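Local coordinates for heat shock protein, putative (Plasmodium falciparum, PDB 1Y6Z), which probably acts as an ATP-dependent Hsp90-family chaperone that binds unfolded proteins, this chain being its middle domain, at residues 180-185 with 228-233. Sequence-based numbering, arbitrary orientation.
Sequences SINSGD and NYDVLF
Phe233 turns one ring face to the backbone of Ser180, whose CA lies 4.0 Å above the ring plane, displaced toward the rim. At CZ the same ring meets Ile181 CG1 at 3.7 Å, the two side chains crossing at about a right angle, while Ile181 CD1 reaches on to Val231 CB. The second flat pair is polar: the carboxamide of Asn182 and the carboxylate of Asp230 stack with planes only 9° apart, the side chains running past each other in opposite directions, with Asn182 OD1 3.6 Å from Asp230 CB. Asp230 CG stands anti to its backbone N (chi1 -162°), which carries CG toward the turn that begins at Ser180. There OD2 accepts the hydroxyl of Ser180 OG through its syn lone pair at 2.6 Å, and OD1 takes Asn182 N at 3.0 Å from above one carboxylate face and Val231 N from the opposite face. Ser180 N bonds in turn to Ser183 OG, closing the turn on itself. Ile181 N to Val231 O, 3.1 Å, belongs to a single bridge pairing Ser180 with Leu232, where the loop between strands 177-178 and 188-189 runs beside edge strand 231-234 of the parallel sheet; behind it, Leu232 packs on helix 190-195. One aspartate thus gathers three donors: Ser180 OG and Asn182 N come from the turn, while Val231 N holds the carboxylate to its own backbone. Such a set, one hydroxyl and two amides, would be expected to stabilise its negative charge and to fix the rotation of the carboxylate, tying the turn to segment 228-233 within the Hsp90 middle domain.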
# COMPACT_ATOMS: atom_id res chain seq x y z
N SER B 180 -12.85 -19.94 -11.02
CA SER B 180 -12.39 -20.03 -12.40
C SER B 180 -12.49 -21.48 -12.84
O SER B 180 -12.91 -22.33 -12.04
CB SER B 180 -10.96 -19.55 -12.51
OG SER B 180 -10.09 -20.48 -11.89
N ILE B 181 -12.09 -21.77 -14.09
CA ILE B 181 -11.98 -23.17 -14.55
C ILE B 181 -10.96 -23.96 -13.71
O ILE B 181 -11.24 -25.08 -13.28
CB ILE B 181 -11.61 -23.27 -16.06
CG1 ILE B 181 -12.60 -22.45 -16.94
CG2 ILE B 181 -11.47 -24.76 -16.48
CD1 ILE B 181 -12.22 -22.31 -18.48
N ASN B 182 -9.78 -23.39 -13.48
CA ASN B 182 -8.75 -24.14 -12.79
C ASN B 182 -8.78 -24.11 -11.27
O ASN B 182 -8.07 -24.88 -10.64
CB ASN B 182 -7.37 -23.79 -13.30
CG ASN B 182 -7.24 -23.96 -14.79
OD1 ASN B 182 -6.34 -23.38 -15.41
ND2 ASN B 182 -8.18 -24.71 -15.39
N SER B 183 -9.61 -23.22 -10.69
CA SER B 183 -9.56 -22.93 -9.24
C SER B 183 -10.12 -24.01 -8.31
O SER B 183 -9.67 -24.15 -7.15
CB SER B 183 -10.23 -21.59 -8.95
OG SER B 183 -11.64 -21.74 -8.84
N GLY B 184 -11.12 -24.76 -8.76
CA GLY B 184 -11.67 -25.84 -7.94
C GLY B 184 -12.84 -25.37 -7.12
O GLY B 184 -13.58 -24.50 -7.56
N ASP B 185 -13.02 -25.92 -5.91
CA ASP B 185 -14.11 -25.45 -5.06
C ASP B 185 -13.63 -24.26 -4.24
O ASP B 185 -14.28 -23.89 -3.26
CB ASP B 185 -14.68 -26.54 -4.14
CG ASP B 185 -15.27 -27.71 -4.89
OD1 ASP B 185 -15.85 -27.51 -6.00
OD2 ASP B 185 -15.17 -28.83 -4.37
N ASN B 228 -5.65 -23.89 -23.17
CA ASN B 228 -5.39 -24.18 -21.75
C ASN B 228 -5.26 -22.90 -20.92
O ASN B 228 -4.44 -22.81 -19.99
CB ASN B 228 -4.13 -25.02 -21.61
CG ASN B 228 -4.31 -26.43 -22.18
OD1 ASN B 228 -5.05 -27.24 -21.63
ND2 ASN B 228 -3.66 -26.70 -23.33
N TYR B 229 -6.00 -21.87 -21.30
CA TYR B 229 -6.00 -20.62 -20.52
C TYR B 229 -7.04 -20.76 -19.40
O TYR B 229 -8.08 -21.41 -19.59
CB TYR B 229 -6.32 -19.42 -21.42
CG TYR B 229 -5.22 -19.01 -22.39
CD1 TYR B 229 -3.97 -19.64 -22.39
CD2 TYR B 229 -5.46 -18.00 -23.33
CE1 TYR B 229 -2.97 -19.27 -23.29
CE2 TYR B 229 -4.45 -17.59 -24.24
CZ TYR B 229 -3.22 -18.24 -24.21
OH TYR B 229 -2.23 -17.86 -25.10
N ASP B 230 -6.76 -20.18 -18.22
CA ASP B 230 -7.83 -20.09 -17.22
C ASP B 230 -8.77 -18.96 -17.59
O ASP B 230 -8.39 -18.00 -18.26
CB ASP B 230 -7.28 -19.94 -15.78
CG ASP B 230 -8.33 -20.29 -14.70
OD1 ASP B 230 -9.38 -20.88 -15.04
OD2 ASP B 230 -8.09 -20.01 -13.50
N VAL B 231 -10.02 -19.08 -17.12
CA VAL B 231 -11.04 -18.08 -17.29
C VAL B 231 -11.80 -17.96 -15.98
O VAL B 231 -12.28 -18.94 -15.41
CB VAL B 231 -12.06 -18.48 -18.38
CG1 VAL B 231 -13.20 -17.47 -18.49
CG2 VAL B 231 -11.38 -18.57 -19.72
N LEU B 232 -11.95 -16.72 -15.52
CA LEU B 232 -12.74 -16.46 -14.30
C LEU B 232 -14.22 -16.49 -14.60
O LEU B 232 -14.64 -16.14 -15.70
CB LEU B 232 -12.43 -15.07 -13.76
CG LEU B 232 -10.95 -14.76 -13.66
CD1 LEU B 232 -10.80 -13.20 -13.54
CD2 LEU B 232 -10.41 -15.58 -12.49
N PHE B 233 -15.02 -16.82 -13.59
CA PHE B 233 -16.47 -16.79 -13.73
C PHE B 233 -17.13 -15.55 -13.10
O PHE B 233 -16.90 -15.24 -11.93
CB PHE B 233 -17.07 -18.05 -13.10
CG PHE B 233 -16.55 -19.36 -13.69
CD1 PHE B 233 -16.47 -20.49 -12.89
CD2 PHE B 233 -16.15 -19.45 -15.03
CE1 PHE B 233 -16.00 -21.71 -13.42
CE2 PHE B 233 -15.67 -20.67 -15.57
CZ PHE B 233 -15.59 -21.78 -14.78